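Local coordinates for putative curved DNA-binding protein (Chaetomium thermophilum var. thermophilum DSM 1495, PDB 4IPA) that probably takes part in ribosome biogenesis as an Arx1-type factor built on a methionine-aminopeptidase-like fold, with DNA binding only tentatively assigned, at residues A33-K38 with E66-V71; G80-T85 with G128-D133; Y158-V163 with V253-S258; L164-V169 with L382-Q387; V264-Q269 with Q330-G335. All coordinates share one frame; numbering follows the deposited sequence.

Contact 1. Residues A33-K38 with E66-V71; sequences AQISEK and EELSKV
Ile35 does most of the touching here, pushing out from helix 23-46 against the last turn of helix 53-69 and Val71 just beyond it. The CB of Ile35 points toward segment 66-71. The CG2 branch is anti to the backbone N and lies 3.8 Å from Glu67 CB; CG1, beside the backbone N (chi1 -75°), comes within 4.1 Å of that same Glu67 CB, as the two side chains slide past each other in opposite directions. Beyond CG1 the chain runs straight on, and CD1 ends near two methyls: Leu68 CD2 at 3.8 Å, on a side chain crossing at about a right angle, and Val71 CG2 at 3.9 Å, met tip to tip.

On the outer side the contact turns polar. Lys38 lays its CD 3.8 Å from Glu67 OE2, aliphatic carbon against carboxylate, while its NZ stays 5.0 Å from Glu67 OE1. The salt bridge of Glu67 is instead with Lys70, whose NZ lies 3.2 Å from Glu67 OE2, above the carboxylate plane. Behind Ile35, Ser36 faces the sheet and hydrogen-bonds Thr129. This is two consecutive helices meeting side by side within the M24 region, as in the pita-bread fold of methionine aminopeptidases.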
# COMPACT_ATOMS: atom_id res chain seq x y z
N ALA A 33 7.67 -2.03 11.02
CA ALA A 33 7.95 -2.79 9.80
C ALA A 33 8.15 -4.27 10.09
O ALA A 33 7.62 -5.12 9.38
CB ALA A 33 9.17 -2.23 9.11
N GLN A 34 8.92 -4.58 11.11
CA GLN A 34 9.17 -5.97 11.45
C GLN A 34 7.86 -6.66 11.82
O GLN A 34 7.63 -7.79 11.42
CB GLN A 34 10.18 -6.09 12.60
CG GLN A 34 11.62 -5.77 12.20
CD GLN A 34 12.58 -5.92 13.38
OE1 GLN A 34 12.58 -5.11 14.31
NE2 GLN A 34 13.40 -6.96 13.34
N ILE A 35 7.00 -5.96 12.55
CA ILE A 35 5.70 -6.53 12.86
C ILE A 35 4.88 -6.72 11.59
O ILE A 35 4.30 -7.78 11.38
CB ILE A 35 4.89 -5.69 13.89
CG1 ILE A 35 5.46 -5.87 15.30
CG2 ILE A 35 3.44 -6.13 13.89
CD1 ILE A 35 4.86 -4.92 16.35
N SER A 36 4.84 -5.70 10.73
CA SER A 36 4.00 -5.79 9.53
C SER A 36 4.49 -6.90 8.62
O SER A 36 3.69 -7.64 8.07
CB SER A 36 3.99 -4.48 8.75
OG SER A 36 3.78 -3.38 9.61
N GLU A 37 5.80 -7.03 8.46
CA GLU A 37 6.34 -8.05 7.58
C GLU A 37 6.08 -9.46 8.12
O GLU A 37 5.81 -10.38 7.35
CB GLU A 37 7.83 -7.84 7.29
CG GLU A 37 8.11 -6.56 6.48
CD GLU A 37 9.60 -6.36 6.21
OE1 GLU A 37 10.43 -7.10 6.79
OE2 GLU A 37 9.95 -5.45 5.41
N LYS A 38 6.14 -9.61 9.43
CA LYS A 38 5.86 -10.90 10.06
C LYS A 38 4.38 -11.28 9.94
O LYS A 38 4.05 -12.43 9.64
CB LYS A 38 6.31 -10.92 11.52
CG LYS A 38 5.73 -12.08 12.34
CD LYS A 38 6.53 -12.32 13.62
CE LYS A 38 7.99 -12.70 13.30
NZ LYS A 38 8.85 -12.95 14.50
N GLU A 66 -1.55 -9.44 18.85
CA GLU A 66 -0.59 -10.24 19.62
C GLU A 66 0.83 -9.68 19.46
O GLU A 66 1.53 -9.44 20.45
CB GLU A 66 -0.61 -11.71 19.20
CG GLU A 66 -1.93 -12.44 19.43
CD GLU A 66 -2.01 -13.78 18.68
OE1 GLU A 66 -0.97 -14.24 18.15
OE2 GLU A 66 -3.12 -14.36 18.62
N GLU A 67 1.25 -9.48 18.21
CA GLU A 67 2.59 -8.96 17.94
C GLU A 67 2.77 -7.62 18.63
O GLU A 67 3.81 -7.36 19.23
CB GLU A 67 2.85 -8.83 16.44
CG GLU A 67 3.00 -10.14 15.71
CD GLU A 67 4.09 -11.02 16.32
OE1 GLU A 67 5.13 -10.48 16.77
OE2 GLU A 67 3.90 -12.25 16.37
N LEU A 68 1.74 -6.78 18.54
CA LEU A 68 1.79 -5.44 19.12
C LEU A 68 1.94 -5.50 20.64
O LEU A 68 2.69 -4.73 21.22
CB LEU A 68 0.54 -4.62 18.72
CG LEU A 68 0.56 -4.03 17.31
CD1 LEU A 68 -0.75 -3.42 16.92
CD2 LEU A 68 1.69 -3.00 17.19
N SER A 69 1.23 -6.43 21.27
CA SER A 69 1.28 -6.51 22.73
C SER A 69 2.64 -7.02 23.21
O SER A 69 2.94 -6.95 24.40
CB SER A 69 0.17 -7.41 23.27
OG SER A 69 0.48 -8.77 23.04
N LYS A 70 3.45 -7.54 22.29
CA LYS A 70 4.76 -8.06 22.64
C LYS A 70 5.88 -7.02 22.58
O LYS A 70 7.03 -7.34 22.88
CB LYS A 70 5.11 -9.26 21.76
CG LYS A 70 4.18 -10.46 21.99
CD LYS A 70 4.73 -11.76 21.41
CE LYS A 70 4.77 -11.77 19.89
NZ LYS A 70 4.54 -13.16 19.37
N VAL A 71 5.56 -5.78 22.21
CA VAL A 71 6.58 -4.74 22.14
C VAL A 71 6.14 -3.49 22.90
O VAL A 71 4.97 -3.39 23.29
CB VAL A 71 6.93 -4.36 20.68
CG1 VAL A 71 7.45 -5.57 19.93
CG2 VAL A 71 5.72 -3.76 19.96

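Contact 2. Residues G80-T85 with G128-D133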
# COMPACT_ATOMS: atom_id res chain seq x y z
N GLY A 80 -0.56 0.54 17.56
CA GLY A 80 -1.75 -0.08 17.00
C GLY A 80 -1.59 -0.41 15.52
O GLY A 80 -0.47 -0.53 15.03
N PHE A 81 -2.72 -0.58 14.83
CA PHE A 81 -2.71 -0.78 13.37
C PHE A 81 -2.37 0.53 12.63
O PHE A 81 -2.84 1.59 13.00
CB PHE A 81 -4.10 -1.24 12.90
CG PHE A 81 -4.49 -2.61 13.35
CD1 PHE A 81 -4.86 -2.85 14.67
CD2 PHE A 81 -4.53 -3.67 12.45
CE1 PHE A 81 -5.24 -4.12 15.09
CE2 PHE A 81 -4.92 -4.94 12.87
CZ PHE A 81 -5.27 -5.17 14.18
N SER A 82 -1.57 0.44 11.57
CA SER A 82 -1.51 1.51 10.59
C SER A 82 -2.47 1.16 9.45
O SER A 82 -2.82 2.00 8.64
CB SER A 82 -0.08 1.70 10.05
OG SER A 82 0.36 0.56 9.32
N HIS A 83 -2.91 -0.10 9.39
CA HIS A 83 -3.79 -0.54 8.31
C HIS A 83 -4.34 -1.91 8.63
O HIS A 83 -3.57 -2.83 8.93
CB HIS A 83 -3.03 -0.61 6.98
CG HIS A 83 -3.91 -0.61 5.76
ND1 HIS A 83 -4.58 -1.73 5.31
CD2 HIS A 83 -4.20 0.38 4.87
CE1 HIS A 83 -5.25 -1.43 4.21
NE2 HIS A 83 -5.04 -0.16 3.92
N PRO A 84 -5.67 -2.07 8.54
CA PRO A 84 -6.31 -3.36 8.79
C PRO A 84 -5.78 -4.42 7.83
O PRO A 84 -5.32 -4.09 6.74
CB PRO A 84 -7.78 -3.07 8.46
CG PRO A 84 -7.73 -1.96 7.48
CD PRO A 84 -6.61 -1.08 7.98
N THR A 85 -5.83 -5.68 8.25
CA THR A 85 -5.51 -6.78 7.36
C THR A 85 -6.53 -6.82 6.23
O THR A 85 -7.73 -6.88 6.48
CB THR A 85 -5.58 -8.13 8.08
OG1 THR A 85 -4.64 -8.17 9.15
CG2 THR A 85 -5.29 -9.26 7.11
N GLY A 128 3.83 4.75 11.40
CA GLY A 128 3.29 3.56 10.77
C GLY A 128 4.02 3.09 9.53
O GLY A 128 4.61 3.89 8.79
N THR A 129 4.00 1.78 9.33
CA THR A 129 4.50 1.19 8.09
C THR A 129 3.35 0.42 7.48
O THR A 129 2.73 -0.40 8.15
CB THR A 129 5.64 0.18 8.36
OG1 THR A 129 5.14 -0.84 9.24
CG2 THR A 129 6.84 0.87 9.02
N ILE A 130 3.06 0.68 6.22
CA ILE A 130 2.06 -0.08 5.49
C ILE A 130 2.78 -0.91 4.42
O ILE A 130 3.70 -0.41 3.77
CB ILE A 130 0.98 0.84 4.86
CG1 ILE A 130 0.33 1.70 5.95
CG2 ILE A 130 -0.09 0.02 4.14
CD1 ILE A 130 -0.73 2.67 5.43
N VAL A 131 2.39 -2.18 4.28
CA VAL A 131 2.99 -3.06 3.28
C VAL A 131 1.91 -3.70 2.43
O VAL A 131 0.81 -3.95 2.92
CB VAL A 131 3.84 -4.21 3.92
CG1 VAL A 131 4.99 -3.67 4.72
CG2 VAL A 131 2.98 -5.11 4.79
N CYS A 132 2.22 -3.97 1.17
CA CYS A 132 1.32 -4.72 0.30
C CYS A 132 2.15 -5.60 -0.62
O CYS A 132 3.02 -5.11 -1.34
CB CYS A 132 0.43 -3.79 -0.54
SG CYS A 132 -0.70 -4.68 -1.71
N ASP A 133 1.85 -6.90 -0.58
CA ASP A 133 2.42 -7.87 -1.51
C ASP A 133 1.25 -8.39 -2.37
O ASP A 133 0.10 -8.40 -1.93
CB ASP A 133 3.08 -9.04 -0.74
CG ASP A 133 4.01 -9.91 -1.62
OD1 ASP A 133 4.33 -9.51 -2.77
OD2 ASP A 133 4.45 -10.99 -1.14
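Ser82 and His83, at a corner in strand 79-88, meet Gly128, Thr129 and Ile130 of strand 127-136, although strand 115-124 runs between these two strands in the sheet. Polar contact comes first. Ser82 OG sits 2.8 Å from Thr129 O, placed there by a chi1 of 65°, which puts OG between the backbone N and the carbonyl carbon. Ala122 O of the middle strand is also within its hydrogen-bonding reach, and the one hydroxyl proton is not settled between the two carbonyls. The His83 ring is tied to its own chain: ND1 donates to Pro84 O at 2.9 Å, with an N-H...O angle of 154° and in the carbonyl plane, on a lone pair, which limits rotation of the imidazole.

The rest is van der Waals contact. Ser82 CB rests 3.9 Å from Gly128 CA. Ile130 divides its branches, CG1 coming 3.6 Å from Ser82 OG while CG2 lies 4.1 Å from His83 CB. The Ile130 and His83 side chains cross at about a right angle.

Two residues, Ser82 and His83, stand opposite the single Gly121 of the middle strand, which makes a classic beta bulge at the corner. Every residue that touches is buried, so the serine hydroxyl is an interior polar group with two backbone carbonyls in reach of its one proton and hydrocarbon packed beside it.

Contact 3. Residues Y158-V163 with V253-S258; sequences YYANEV and VEVGCS
Asn161 of helix 148-167 meets Val255 of strand 250-258, and van der Waals contact is the larger share of it. Val255 CG2 touches Asn161 CB at 3.7 Å, the two side chains crossing at about a right angle, while Val255 CG1 rests 3.9 Å from Asn161 CA, against the helix backbone. One residue earlier, Ala160 CB lies 4.4 Å from Val255 CB and 4.5 Å from Cys257 SG, a looser apolar fit.

No direct hydrogen bond joins the segments; a water does the polar work. It donates to Asn161 OD1 and to Val253 O, both at 2.7 Å, so a helix side chain and a strand carbonyl are bridged by one water molecule. Asn161 CG is anti to the backbone N (chi1 -169°), and from there OD1 reaches the water.

The axes of helix 158-163 and strand 253-258 pass 7.9 Å apart and run roughly antiparallel, at 149°: a helix laid on a sheet. Strand 250-258 is the middle of the five, hydrogen-bonded to strands 210-220 and 342-352. Leu345 and Thr347 of the latter also touch Asn161, and Leu200 of helix 193-205 packs on Val255 as well.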
# COMPACT_ATOMS: atom_id res chain seq x y z
N TYR A 158 6.44 -5.22 -10.69
CA TYR A 158 7.77 -5.28 -10.11
C TYR A 158 8.66 -4.16 -10.65
O TYR A 158 9.28 -3.42 -9.88
CB TYR A 158 8.41 -6.65 -10.39
CG TYR A 158 9.82 -6.82 -9.87
CD1 TYR A 158 10.92 -6.46 -10.64
CD2 TYR A 158 10.05 -7.33 -8.60
CE1 TYR A 158 12.21 -6.62 -10.16
CE2 TYR A 158 11.34 -7.48 -8.11
CZ TYR A 158 12.41 -7.13 -8.89
OH TYR A 158 13.69 -7.29 -8.39
N TYR A 159 8.74 -4.04 -11.98
CA TYR A 159 9.65 -3.05 -12.56
C TYR A 159 9.14 -1.64 -12.41
O TYR A 159 9.92 -0.71 -12.26
CB TYR A 159 10.03 -3.38 -14.01
CG TYR A 159 11.05 -4.48 -14.07
CD1 TYR A 159 12.34 -4.28 -13.57
CD2 TYR A 159 10.73 -5.73 -14.57
CE1 TYR A 159 13.28 -5.30 -13.60
CE2 TYR A 159 11.67 -6.76 -14.61
CZ TYR A 159 12.94 -6.54 -14.12
OH TYR A 159 13.88 -7.56 -14.15
N ALA A 160 7.82 -1.48 -12.43
CA ALA A 160 7.27 -0.17 -12.15
C ALA A 160 7.76 0.29 -10.76
O ALA A 160 8.16 1.45 -10.57
CB ALA A 160 5.75 -0.22 -12.20
N ASN A 161 7.76 -0.64 -9.81
CA ASN A 161 8.18 -0.34 -8.44
C ASN A 161 9.67 0.01 -8.34
O ASN A 161 10.05 0.99 -7.69
CB ASN A 161 7.84 -1.51 -7.50
CG ASN A 161 8.00 -1.15 -6.04
OD1 ASN A 161 7.55 -0.09 -5.60
ND2 ASN A 161 8.66 -2.03 -5.28
N GLU A 162 10.51 -0.78 -9.01
CA GLU A 162 11.94 -0.52 -9.06
C GLU A 162 12.26 0.82 -9.71
O GLU A 162 13.16 1.53 -9.25
CB GLU A 162 12.68 -1.64 -9.82
CG GLU A 162 12.62 -2.99 -9.11
CD GLU A 162 13.25 -2.96 -7.73
OE1 GLU A 162 14.41 -2.51 -7.62
OE2 GLU A 162 12.60 -3.38 -6.75
N VAL A 163 11.55 1.16 -10.77
CA VAL A 163 11.72 2.45 -11.42
C VAL A 163 11.24 3.60 -10.52
O VAL A 163 11.98 4.56 -10.31
CB VAL A 163 11.02 2.51 -12.79
CG1 VAL A 163 11.11 3.94 -13.38
CG2 VAL A 163 11.66 1.51 -13.72
N VAL A 253 5.20 4.02 -0.51
CA VAL A 253 5.32 4.02 -1.95
C VAL A 253 4.51 2.89 -2.57
O VAL A 253 4.76 1.70 -2.29
CB VAL A 253 6.78 3.88 -2.41
CG1 VAL A 253 6.85 3.84 -3.94
CG2 VAL A 253 7.66 5.01 -1.83
N GLU A 254 3.53 3.25 -3.41
CA GLU A 254 2.65 2.28 -4.06
C GLU A 254 2.71 2.33 -5.57
O GLU A 254 2.74 3.41 -6.19
CB GLU A 254 1.19 2.46 -3.63
CG GLU A 254 0.29 1.33 -4.15
CD GLU A 254 -1.19 1.46 -3.80
OE1 GLU A 254 -1.52 2.18 -2.84
OE2 GLU A 254 -2.02 0.82 -4.49
N VAL A 255 2.73 1.14 -6.17
CA VAL A 255 2.49 0.98 -7.60
C VAL A 255 1.41 -0.07 -7.84
O VAL A 255 1.29 -1.03 -7.07
CB VAL A 255 3.75 0.56 -8.38
CG1 VAL A 255 4.82 1.64 -8.28
CG2 VAL A 255 4.27 -0.80 -7.90
N GLY A 256 0.65 0.12 -8.92
CA GLY A 256 -0.31 -0.88 -9.35
C GLY A 256 -0.42 -1.02 -10.87
O GLY A 256 -0.37 -0.05 -11.62
N CYS A 257 -0.57 -2.26 -11.32
CA CYS A 257 -0.75 -2.51 -12.73
C CYS A 257 -2.00 -3.32 -13.00
O CYS A 257 -2.58 -3.94 -12.09
CB CYS A 257 0.47 -3.20 -13.31
SG CYS A 257 1.88 -2.12 -13.45
N SER A 258 -2.44 -3.30 -14.24
CA SER A 258 -3.66 -3.97 -14.62
C SER A 258 -3.43 -4.67 -15.94
O SER A 258 -2.68 -4.18 -16.80
CB SER A 258 -4.78 -2.94 -14.76
OG SER A 258 -5.94 -3.51 -15.32
O HOH W 1 6.07 -0.43 -3.39

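Contact 4. Residues L164-V169 with L382-Q387; sequences LLRLMV and LKILEQ
Arg166, near the end of helix 148-167, reaches across to the final turn of helix 379-386, and the close part of the contact is all at its side chain. Its CB lies 3.9 Å from Ile384 CG2. The chain then extends from CG to NE, and CD passes 3.2 Å from Ile384 O before NE donates to Gln387 O at 2.8 Å. That bond is moderately bent, 148° at the hydrogen, with the acceptor near the guanidinium plane, at its edge. Leu385 O is also near, 3.5 Å from NE, and so three carbonyls gather round one arginine. NH1 is turned back to its own helix, where Glu162 forms a salt bridge with it.

The motif is an arginine set against the carbonyl-rich C-terminal end of a helix, where its positive charge probably complements the helix dipole. It joins the C-terminal helix of the model to helix 148-167, whose other flank holds Leu164 on strand 250-258.

On its solvent side the arginine's grip includes a water, which accepts from Arg166 NH2 at 2.9 Å, in the guanidinium plane, and donates to Gln387 O, the oxygen that NE also holds. Away from the arginine's polar end the fit slackens. Leu167 CD2 and Ile384 CD1 stand 4.4 Å apart, and Gln387 NE2 comes no nearer than 4.2 Å to Arg166 O.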
# COMPACT_ATOMS: atom_id res chain seq x y z
N LEU A 164 10.03 3.51 -10.00
CA LEU A 164 9.50 4.54 -9.09
C LEU A 164 10.44 4.85 -7.92
O LEU A 164 10.74 6.00 -7.64
CB LEU A 164 8.12 4.14 -8.55
CG LEU A 164 7.50 5.12 -7.56
CD1 LEU A 164 7.59 6.55 -8.11
CD2 LEU A 164 6.05 4.75 -7.19
N LEU A 165 10.90 3.81 -7.24
CA LEU A 165 11.81 3.99 -6.12
C LEU A 165 13.08 4.79 -6.50
O LEU A 165 13.53 5.66 -5.73
CB LEU A 165 12.19 2.63 -5.50
CG LEU A 165 11.06 1.90 -4.76
CD1 LEU A 165 11.50 0.50 -4.26
CD2 LEU A 165 10.52 2.74 -3.60
N ARG A 166 13.62 4.51 -7.68
CA ARG A 166 14.80 5.20 -8.19
C ARG A 166 14.50 6.64 -8.62
O ARG A 166 15.36 7.51 -8.49
CB ARG A 166 15.43 4.40 -9.34
CG ARG A 166 16.31 3.26 -8.85
CD ARG A 166 16.44 2.16 -9.87
NE ARG A 166 17.23 1.06 -9.32
CZ ARG A 166 16.72 0.05 -8.61
NH1 ARG A 166 15.41 0.01 -8.36
NH2 ARG A 166 17.51 -0.90 -8.14
N LEU A 167 13.28 6.89 -9.09
CA LEU A 167 12.87 8.24 -9.45
C LEU A 167 12.68 9.09 -8.20
O LEU A 167 12.50 10.31 -8.30
CB LEU A 167 11.58 8.22 -10.26
CG LEU A 167 11.73 7.59 -11.65
CD1 LEU A 167 10.41 7.54 -12.42
CD2 LEU A 167 12.77 8.37 -12.44
N MET A 168 12.72 8.45 -7.03
CA MET A 168 12.46 9.16 -5.78
C MET A 168 13.73 9.58 -5.04
O MET A 168 13.69 10.38 -4.12
CB MET A 168 11.54 8.34 -4.87
CG MET A 168 10.11 8.17 -5.38
SD MET A 168 9.06 7.27 -4.20
CE MET A 168 8.71 8.54 -2.96
N VAL A 169 14.86 9.01 -5.44
CA VAL A 169 16.14 9.46 -4.93
C VAL A 169 16.34 10.92 -5.34
O VAL A 169 16.30 11.24 -6.52
CB VAL A 169 17.28 8.58 -5.46
CG1 VAL A 169 18.63 9.04 -4.87
CG2 VAL A 169 17.01 7.13 -5.08
N LEU A 382 16.02 1.29 -18.93
CA LEU A 382 17.07 0.35 -18.53
C LEU A 382 18.22 1.06 -17.81
O LEU A 382 18.84 0.50 -16.90
CB LEU A 382 17.61 -0.44 -19.74
CG LEU A 382 16.63 -1.38 -20.42
CD1 LEU A 382 17.27 -1.93 -21.68
CD2 LEU A 382 16.21 -2.52 -19.48
N LYS A 383 18.47 2.30 -18.20
CA LYS A 383 19.50 3.09 -17.55
C LYS A 383 19.10 3.47 -16.11
O LYS A 383 19.87 3.27 -15.17
CB LYS A 383 19.83 4.31 -18.41
CG LYS A 383 20.51 3.97 -19.73
CD LYS A 383 20.80 5.23 -20.56
CE LYS A 383 21.50 4.88 -21.88
NZ LYS A 383 21.78 6.09 -22.72
N ILE A 384 17.88 3.97 -15.93
CA ILE A 384 17.34 4.19 -14.59
C ILE A 384 17.47 2.95 -13.70
O ILE A 384 17.94 3.04 -12.57
CB ILE A 384 15.87 4.65 -14.65
CG1 ILE A 384 15.76 6.02 -15.32
CG2 ILE A 384 15.28 4.73 -13.25
CD1 ILE A 384 14.40 6.31 -15.91
N LEU A 385 17.09 1.79 -14.23
CA LEU A 385 17.20 0.55 -13.47
C LEU A 385 18.62 0.22 -13.01
O LEU A 385 18.80 -0.53 -12.05
CB LEU A 385 16.64 -0.62 -14.28
CG LEU A 385 15.12 -0.61 -14.33
CD1 LEU A 385 14.60 -1.73 -15.21
CD2 LEU A 385 14.58 -0.73 -12.91
N GLU A 386 19.62 0.77 -13.71
CA GLU A 386 21.02 0.58 -13.31
C GLU A 386 21.43 1.47 -12.14
O GLU A 386 22.40 1.18 -11.44
CB GLU A 386 21.96 0.81 -14.51
CG GLU A 386 21.88 -0.29 -15.57
CD GLU A 386 22.00 -1.69 -14.97
OE1 GLU A 386 23.03 -1.98 -14.33
OE2 GLU A 386 21.06 -2.50 -15.13
N GLN A 387 20.71 2.57 -11.94
CA GLN A 387 20.98 3.47 -10.83
C GLN A 387 20.75 2.77 -9.50
O GLN A 387 19.85 1.94 -9.38
CB GLN A 387 20.09 4.71 -10.91
CG GLN A 387 20.18 5.46 -12.21
CD GLN A 387 19.10 6.52 -12.33
OE1 GLN A 387 18.85 7.06 -13.41
NE2 GLN A 387 18.43 6.81 -11.21
O HOH W 2 20.41 -0.96 -8.67

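Contact 5. Residues V264-Q269 with Q330-G335; sequences VKQFEQ and QYEVTG
The Phe267 ring leans on Gly335 obliquely, CD1 lying 3.6 Å from Gly335 N, and at the ring's edge, in its plane, sits Lys265 O. With no side chain on Gly335, the CD1-CE1 side of the ring can come close to its backbone. A second pair of flat groups lies further along: the side chains of Gln266 and Glu332 cross obliquely, amide and carboxylate planes 44° apart, with NE2 of Gln266 2.9 Å from OE1 of Glu332. The same OE1 accepts the backbone N of Val333, which steadies the carboxylate.

The backbones form a two-stranded antiparallel sheet of strands 264-266 and 334-336. Lys265 and Gly335 make a hydrogen-bonded pair, both bonds 3.0 Å: Lys265 N to Gly335 O, and Gly335 N to Lys265 O. The next pair, Gln266 and Thr334, is non-hydrogen-bonded, with CA atoms only 4.3 Å apart. One residue beyond that pair a further backbone bond forms, Phe267 N donating to Val333 O from above the carbonyl plane, 37° out of it.

Val333 points into the other segment. Its CG1, anti to the backbone N (chi1 -176°), lies 3.6 Å from Gln269 OE1, and its CG2 packs against Gln269 O. At the opposite end of the pairing Val264 CG1 touches Thr334 CB at 3.5 Å, and Ile93 packs on both residues, while Thr94 hydrogen-bonds the backbone N of Thr334.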
# COMPACT_ATOMS: atom_id res chain seq x y z
N VAL A 264 -10.35 2.74 -13.29
CA VAL A 264 -10.90 2.38 -12.00
C VAL A 264 -12.40 2.63 -12.03
O VAL A 264 -12.88 3.57 -12.66
CB VAL A 264 -10.20 3.20 -10.89
CG1 VAL A 264 -10.98 3.15 -9.58
CG2 VAL A 264 -8.79 2.71 -10.69
N LYS A 265 -13.16 1.78 -11.35
CA LYS A 265 -14.60 1.96 -11.31
C LYS A 265 -15.20 1.50 -9.98
O LYS A 265 -14.72 0.52 -9.38
CB LYS A 265 -15.22 1.19 -12.49
CG LYS A 265 -16.74 1.22 -12.55
CD LYS A 265 -17.28 -0.16 -12.93
CE LYS A 265 -17.39 -0.34 -14.45
NZ LYS A 265 -18.42 0.60 -15.02
N GLN A 266 -16.24 2.17 -9.51
CA GLN A 266 -16.87 1.78 -8.25
C GLN A 266 -17.60 0.43 -8.33
O GLN A 266 -18.37 0.19 -9.24
CB GLN A 266 -17.83 2.86 -7.74
CG GLN A 266 -18.33 2.57 -6.32
CD GLN A 266 -19.16 3.69 -5.72
OE1 GLN A 266 -19.33 4.76 -6.31
NE2 GLN A 266 -19.69 3.45 -4.52
N PHE A 267 -17.31 -0.45 -7.38
CA PHE A 267 -18.03 -1.72 -7.26
C PHE A 267 -19.07 -1.66 -6.13
O PHE A 267 -19.18 -0.65 -5.45
CB PHE A 267 -17.06 -2.89 -7.11
CG PHE A 267 -16.43 -3.32 -8.41
CD1 PHE A 267 -15.82 -2.39 -9.24
CD2 PHE A 267 -16.45 -4.65 -8.82
CE1 PHE A 267 -15.25 -2.77 -10.46
CE2 PHE A 267 -15.88 -5.04 -10.04
CZ PHE A 267 -15.27 -4.10 -10.85
N GLU A 268 -19.82 -2.74 -5.95
CA GLU A 268 -21.03 -2.67 -5.12
C GLU A 268 -20.85 -3.20 -3.69
O GLU A 268 -21.75 -3.08 -2.86
CB GLU A 268 -22.20 -3.38 -5.82
CG GLU A 268 -22.60 -2.76 -7.17
CD GLU A 268 -23.64 -3.58 -7.95
OE1 GLU A 268 -23.38 -4.77 -8.27
OE2 GLU A 268 -24.72 -3.02 -8.25
N GLN A 269 -19.70 -3.79 -3.40
CA GLN A 269 -19.41 -4.21 -2.04
C GLN A 269 -19.45 -3.02 -1.08
O GLN A 269 -19.15 -1.90 -1.45
CB GLN A 269 -18.06 -4.93 -1.94
CG GLN A 269 -18.03 -6.27 -2.67
CD GLN A 269 -17.77 -6.11 -4.16
OE1 GLN A 269 -17.48 -5.01 -4.64
NE2 GLN A 269 -17.86 -7.23 -4.90
N GLN A 330 -14.06 7.85 3.93
CA GLN A 330 -14.47 6.52 3.50
C GLN A 330 -13.69 6.20 2.23
O GLN A 330 -13.58 7.04 1.35
CB GLN A 330 -15.98 6.50 3.24
CG GLN A 330 -16.52 5.32 2.47
CD GLN A 330 -17.92 5.60 1.93
OE1 GLN A 330 -18.90 5.07 2.42
NE2 GLN A 330 -18.01 6.46 0.93
N TYR A 331 -13.14 5.00 2.16
CA TYR A 331 -12.47 4.53 0.95
C TYR A 331 -13.43 3.65 0.19
O TYR A 331 -13.64 2.48 0.54
CB TYR A 331 -11.19 3.76 1.28
CG TYR A 331 -10.18 4.63 1.97
CD1 TYR A 331 -9.30 5.42 1.23
CD2 TYR A 331 -10.14 4.72 3.36
CE1 TYR A 331 -8.38 6.25 1.87
CE2 TYR A 331 -9.23 5.53 4.00
CZ TYR A 331 -8.35 6.30 3.26
OH TYR A 331 -7.45 7.11 3.90
N GLU A 332 -14.02 4.22 -0.85
CA GLU A 332 -15.00 3.50 -1.64
C GLU A 332 -14.40 2.28 -2.26
O GLU A 332 -13.22 2.24 -2.57
CB GLU A 332 -15.62 4.40 -2.73
CG GLU A 332 -17.03 4.91 -2.37
CD GLU A 332 -18.03 3.78 -2.00
OE1 GLU A 332 -17.81 2.61 -2.43
OE2 GLU A 332 -19.03 4.06 -1.29
N VAL A 333 -15.23 1.26 -2.43
CA VAL A 333 -14.84 0.04 -3.08
C VAL A 333 -14.69 0.25 -4.59
O VAL A 333 -15.64 0.60 -5.27
CB VAL A 333 -15.89 -1.05 -2.83
CG1 VAL A 333 -15.43 -2.36 -3.43
CG2 VAL A 333 -16.13 -1.18 -1.33
N THR A 334 -13.49 0.04 -5.10
CA THR A 334 -13.24 0.16 -6.52
C THR A 334 -12.46 -1.05 -7.01
O THR A 334 -11.80 -1.74 -6.22
CB THR A 334 -12.44 1.42 -6.88
OG1 THR A 334 -11.08 1.26 -6.45
CG2 THR A 334 -13.05 2.66 -6.22
N GLY A 335 -12.56 -1.30 -8.31
CA GLY A 335 -11.88 -2.41 -8.94
C GLY A 335 -11.62 -2.07 -10.40
O GLY A 335 -12.00 -1.00 -10.88

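Contacts 2 and 3 are buried, contacts 1 and 5 partly so, and contact 4 lies at the surface. Contacts 1 and 2 touch through the Ser36–Thr129 hydroxyl pair and through Leu68 against Gly80, which seats the two N-terminal helices on the three-stranded sheet. Contacts 3 and 4 share helix 148-167; Leu164 and Met168 from contact 4 pack on the valines of contact 3. Contact 5 touches none of the others and is about 32 Å, centre to centre, from contact 4. The chemistry follows place: a buried hydroxyl and a bridging water inside, charged side chains at the outer contacts 1, 4 and 5, with backbone-to-backbone hydrogen bonds between the two segments only in contact 5.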